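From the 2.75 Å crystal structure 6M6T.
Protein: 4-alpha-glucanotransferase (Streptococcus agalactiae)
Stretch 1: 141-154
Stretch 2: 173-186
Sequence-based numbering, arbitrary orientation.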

# COMPACT_ATOMS: atom_id res chain seq x y z
N THR A 141 13.16 3.73 -17.19
CA THR A 141 13.16 4.76 -18.23
C THR A 141 11.81 4.91 -18.91
O THR A 141 11.39 6.02 -19.24
CB THR A 141 14.27 4.48 -19.26
OG1 THR A 141 13.96 3.29 -19.99
CG2 THR A 141 15.61 4.31 -18.57
N ASP A 142 11.09 3.81 -19.13
CA ASP A 142 9.83 3.99 -19.86
C ASP A 142 8.72 4.49 -18.95
O ASP A 142 7.82 5.19 -19.42
CB ASP A 142 9.43 2.72 -20.62
CG ASP A 142 9.64 2.87 -22.16
OD1 ASP A 142 9.48 4.00 -22.70
OD2 ASP A 142 9.97 1.86 -22.84
N PHE A 143 8.82 4.22 -17.65
CA PHE A 143 7.96 4.93 -16.71
C PHE A 143 8.31 6.42 -16.70
O PHE A 143 7.42 7.27 -16.57
CB PHE A 143 8.09 4.34 -15.31
CG PHE A 143 7.74 5.32 -14.23
CD1 PHE A 143 6.41 5.52 -13.88
CD2 PHE A 143 8.73 6.07 -13.59
CE1 PHE A 143 6.07 6.43 -12.89
CE2 PHE A 143 8.40 7.00 -12.61
CZ PHE A 143 7.07 7.18 -12.26
N ALA A 144 9.60 6.75 -16.81
CA ALA A 144 9.99 8.16 -16.77
C ALA A 144 9.49 8.89 -18.01
O ALA A 144 9.06 10.05 -17.93
CB ALA A 144 11.51 8.27 -16.62
N GLU A 145 9.50 8.21 -19.15
CA GLU A 145 8.92 8.79 -20.35
C GLU A 145 7.41 8.92 -20.21
O GLU A 145 6.83 9.91 -20.64
CB GLU A 145 9.29 7.97 -21.58
CG GLU A 145 10.78 7.97 -21.87
CD GLU A 145 11.19 6.96 -22.92
OE1 GLU A 145 10.32 6.54 -23.71
OE2 GLU A 145 12.40 6.61 -22.97
N PHE A 146 6.75 7.94 -19.59
CA PHE A 146 5.32 8.07 -19.34
C PHE A 146 5.03 9.33 -18.54
O PHE A 146 4.15 10.12 -18.90
CB PHE A 146 4.80 6.83 -18.61
CG PHE A 146 3.32 6.88 -18.31
CD1 PHE A 146 2.39 6.45 -19.25
CD2 PHE A 146 2.86 7.33 -17.08
CE1 PHE A 146 1.03 6.48 -18.98
CE2 PHE A 146 1.50 7.36 -16.79
CZ PHE A 146 0.58 6.93 -17.75
N MET A 147 5.76 9.54 -17.45
CA MET A 147 5.53 10.73 -16.63
C MET A 147 5.86 12.01 -17.39
O MET A 147 5.18 13.03 -17.21
CB MET A 147 6.35 10.66 -15.34
CG MET A 147 5.88 9.60 -14.37
SD MET A 147 4.15 9.75 -13.84
CE MET A 147 3.99 11.55 -13.64
N ALA A 148 6.87 11.97 -18.25
CA ALA A 148 7.20 13.16 -19.02
C ALA A 148 6.10 13.49 -20.03
O ALA A 148 5.65 14.64 -20.12
CB ALA A 148 8.54 12.96 -19.73
N ILE A 149 5.66 12.51 -20.80
CA ILE A 149 4.58 12.76 -21.74
C ILE A 149 3.34 13.22 -20.99
O ILE A 149 2.62 14.12 -21.44
CB ILE A 149 4.32 11.51 -22.60
CG1 ILE A 149 5.60 11.09 -23.32
CG2 ILE A 149 3.25 11.80 -23.62
CD1 ILE A 149 5.46 9.81 -24.09
N LYS A 150 3.08 12.64 -19.81
CA LYS A 150 1.90 13.03 -19.04
C LYS A 150 1.98 14.49 -18.65
O LYS A 150 0.99 15.23 -18.72
CB LYS A 150 1.78 12.14 -17.81
CG LYS A 150 0.60 12.47 -16.90
CD LYS A 150 0.35 11.35 -15.89
CE LYS A 150 -0.92 11.61 -15.10
NZ LYS A 150 -2.14 11.63 -15.95
N GLU A 151 3.17 14.93 -18.23
CA GLU A 151 3.31 16.31 -17.81
C GLU A 151 3.21 17.25 -19.00
O GLU A 151 2.60 18.32 -18.87
CB GLU A 151 4.63 16.49 -17.04
CG GLU A 151 4.49 16.12 -15.55
CD GLU A 151 5.82 15.83 -14.82
OE1 GLU A 151 6.91 15.99 -15.42
OE2 GLU A 151 5.77 15.44 -13.62
N HIS A 152 3.73 16.85 -20.17
CA HIS A 152 3.63 17.70 -21.35
C HIS A 152 2.18 18.00 -21.68
O HIS A 152 1.81 19.15 -21.90
CB HIS A 152 4.33 17.07 -22.57
CG HIS A 152 4.14 17.84 -23.85
ND1 HIS A 152 4.26 17.26 -25.10
CD2 HIS A 152 3.84 19.15 -24.07
CE1 HIS A 152 4.04 18.18 -26.03
NE2 HIS A 152 3.78 19.33 -25.43
N PHE A 153 1.34 16.97 -21.67
CA PHE A 153 -0.08 17.11 -21.98
C PHE A 153 -0.87 17.68 -20.82
O PHE A 153 -2.10 17.55 -20.80
CB PHE A 153 -0.66 15.76 -22.42
CG PHE A 153 -0.17 15.33 -23.76
CD1 PHE A 153 -0.20 16.20 -24.84
CD2 PHE A 153 0.36 14.07 -23.94
CE1 PHE A 153 0.27 15.82 -26.07
CE2 PHE A 153 0.84 13.68 -25.18
CZ PHE A 153 0.80 14.56 -26.24
N GLY A 154 -0.17 18.29 -19.86
CA GLY A 154 -0.82 18.97 -18.76
C GLY A 154 -1.34 18.06 -17.68
O GLY A 154 -2.42 18.33 -17.14
N ALA A 173 6.93 8.62 -33.47
CA ALA A 173 6.44 9.52 -32.42
C ALA A 173 7.24 9.35 -31.13
O ALA A 173 7.53 10.33 -30.43
CB ALA A 173 4.95 9.26 -32.18
N LEU A 174 7.59 8.10 -30.80
CA LEU A 174 8.36 7.82 -29.59
C LEU A 174 9.76 8.42 -29.65
O LEU A 174 10.22 9.06 -28.69
CB LEU A 174 8.45 6.30 -29.39
CG LEU A 174 7.54 5.61 -28.39
CD1 LEU A 174 7.48 4.14 -28.76
CD2 LEU A 174 8.09 5.81 -26.97
N ALA A 175 10.46 8.19 -30.77
CA ALA A 175 11.78 8.80 -30.93
C ALA A 175 11.69 10.32 -30.95
O ALA A 175 12.67 10.98 -30.60
CB ALA A 175 12.46 8.27 -32.20
N GLY A 176 10.54 10.88 -31.33
CA GLY A 176 10.38 12.33 -31.25
C GLY A 176 10.19 12.82 -29.82
O GLY A 176 10.79 13.82 -29.41
N TYR A 177 9.38 12.11 -29.03
CA TYR A 177 9.08 12.57 -27.68
C TYR A 177 10.26 12.35 -26.73
O TYR A 177 10.41 13.10 -25.76
CB TYR A 177 7.84 11.87 -27.17
CG TYR A 177 6.57 12.56 -27.58
CD1 TYR A 177 6.08 12.44 -28.88
CD2 TYR A 177 5.87 13.35 -26.69
CE1 TYR A 177 4.92 13.07 -29.25
CE2 TYR A 177 4.71 13.98 -27.06
CZ TYR A 177 4.24 13.85 -28.33
OH TYR A 177 3.09 14.50 -28.68
N ARG A 178 11.04 11.32 -26.97
CA ARG A 178 12.15 11.04 -26.05
C ARG A 178 13.33 11.95 -26.34
O ARG A 178 14.27 11.90 -25.59
CB ARG A 178 12.66 9.62 -26.22
CG ARG A 178 11.55 8.59 -26.26
CD ARG A 178 12.27 7.34 -26.64
NE ARG A 178 11.39 6.25 -26.31
CZ ARG A 178 11.54 5.04 -26.78
NH1 ARG A 178 12.55 4.78 -27.59
NH2 ARG A 178 10.69 4.10 -26.42
N GLN A 179 13.29 12.67 -27.45
CA GLN A 179 14.39 13.57 -27.88
C GLN A 179 13.98 14.98 -27.50
O GLN A 179 14.83 15.75 -27.10
CB GLN A 179 14.43 13.51 -29.41
CG GLN A 179 15.78 13.71 -30.06
CD GLN A 179 15.64 14.01 -31.54
OE1 GLN A 179 14.72 13.55 -32.21
NE2 GLN A 179 16.55 14.82 -32.06
N LYS A 180 12.70 15.25 -27.69
CA LYS A 180 12.07 16.53 -27.40
C LYS A 180 11.90 16.75 -25.89
O LYS A 180 11.81 17.90 -25.45
CB LYS A 180 10.74 16.60 -28.19
CG LYS A 180 9.59 17.45 -27.64
CD LYS A 180 8.23 16.96 -28.17
CE LYS A 180 7.06 17.68 -27.49
NZ LYS A 180 7.26 19.17 -27.53
N LEU A 181 11.94 15.67 -25.08
CA LEU A 181 11.70 15.76 -23.64
C LEU A 181 12.78 15.06 -22.82
O LEU A 181 12.50 14.60 -21.72
CB LEU A 181 10.33 15.18 -23.29
CG LEU A 181 9.06 15.85 -23.81
CD1 LEU A 181 7.89 14.86 -23.71
CD2 LEU A 181 8.74 17.15 -23.05
N SER A 182 13.99 14.95 -23.34
CA SER A 182 15.00 14.13 -22.63
C SER A 182 15.39 14.63 -21.23
O SER A 182 15.80 13.80 -20.47
CB SER A 182 16.17 13.87 -23.50
OG SER A 182 16.90 15.05 -23.72
N GLU A 183 15.25 15.91 -20.90
CA GLU A 183 15.69 16.39 -19.59
C GLU A 183 14.65 16.16 -18.51
O GLU A 183 14.98 15.79 -17.37
CB GLU A 183 16.05 17.88 -19.69
CG GLU A 183 16.90 18.41 -18.55
CD GLU A 183 16.40 19.74 -18.01
OE1 GLU A 183 15.38 20.25 -18.55
OE2 GLU A 183 17.01 20.28 -17.05
N VAL A 184 13.36 16.33 -18.83
CA VAL A 184 12.33 16.00 -17.87
C VAL A 184 12.22 14.50 -17.67
O VAL A 184 11.74 14.04 -16.63
CB VAL A 184 10.98 16.61 -18.29
CG1 VAL A 184 10.58 16.09 -19.66
CG2 VAL A 184 9.91 16.32 -17.25
N ILE A 185 12.64 13.70 -18.65
CA ILE A 185 12.69 12.26 -18.45
C ILE A 185 13.80 11.91 -17.47
O ILE A 185 13.58 11.18 -16.48
CB ILE A 185 12.89 11.52 -19.79
CG1 ILE A 185 11.68 11.68 -20.70
CG2 ILE A 185 13.14 10.03 -19.56
CD1 ILE A 185 11.96 11.18 -22.12
N LYS A 186 15.01 12.43 -17.72
CA LYS A 186 16.11 12.18 -16.80
C LYS A 186 15.75 12.62 -15.38
O LYS A 186 16.18 11.98 -14.41
CB LYS A 186 17.37 12.90 -17.28
CG LYS A 186 18.65 12.43 -16.62
CD LYS A 186 19.79 12.24 -17.63
CE LYS A 186 19.69 10.91 -18.38
NZ LYS A 186 19.54 9.75 -17.47
O HOH W 1 4.82 21.35 -27.30

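Where helices pack through side chains, their backbone polar groups are usually satisfied internally, and the polar side chains that reach across often find partners at the margins of an apolar seam, in water, or elsewhere in the structure. The contact between residues 141-154 and 173-186 of this 4-alpha-glucanotransferase is a compact example. The helix of 141-152 crosses that of 173-180 at 81°, with axes 10.6 Å apart at closest approach, and comes nearer, 8.4 Å, to the short helix of 182-186.

Backbone donors and acceptors take no part in bonding across the contact. On the first helix the ladder is regular: Ala148 N donates to Ala144 O and His152 N to Ala148 O, each at 2.9 Å. The second stretch is less uniform. At its break, Leu181 N reaches Tyr177 O only through a weak bond of 3.1 Å, while Leu181 O accepts from Ile185 N at 3.2 Å as the next helix begins.

The short alanine side chains lie where the backbones come close. The CA atoms of Ala144 and Ile185 lie 5.2 Å apart, and Ala144 CB packs 3.8 Å from Ile185 CG2. One turn on, Ala148 CB rests 3.5 Å from Ile185 CG1 and 3.7 Å from Val184 CG1. Leu181, at the junction between the two helices, extends this apolar surface, Leu181 CD1 lying 4.4 Å from Ile149 CG1. None of these contacts asks for a polar partner.

The direct hydrogen bond across the contact belongs to Arg178. Arg178 NE donates to Glu145 OE1 at 2.8 Å within a salt bridge; the carboxylate oxygen lies at the edge of the guanidinium, near its plane, although the N-H...O angle of 137° is well short of linear. Neither CA-to-CB bond points directly at the opposing stretch, so the two long side chains make the connection with their ends. A second, long salt bridge joins Arg178 NH2 to Asp142 OD1 at 3.9 Å, too far for a hydrogen bond. The arginine's charge also matters because Asp142 OD1 and Glu145 OE1 are only 2.9 Å apart. As two acceptors they do not bond to one another, and the nearby guanidinium can offset some of their repulsion. The aliphatic part of Glu145 meanwhile serves the apolar seam, with Glu145 CG 3.4 Å from Ile185 CD1.

At the other end, water supplies the polar link. Water 1 lies 2.9 Å from His152 NE2 and accepts a weak hydrogen bond from Lys180 NZ at 3.3 Å, bridging side chains that also touch directly, His152 CE1 to Lys180 CE at 3.4 Å. Tyr177 packs nearby: Tyr177 CD2 is 4.1 Å from Ile149 CG1, and Tyr177 CE2 is 4.0 Å from Phe153 CZ. Tyr177 OH, although 3.3 Å from Phe153 CZ, is hydrogen-bonded elsewhere in the structure. Proximity and satisfaction are therefore separate questions: a polar atom may border an apolar neighbour while its bonding partner lies beyond the contact.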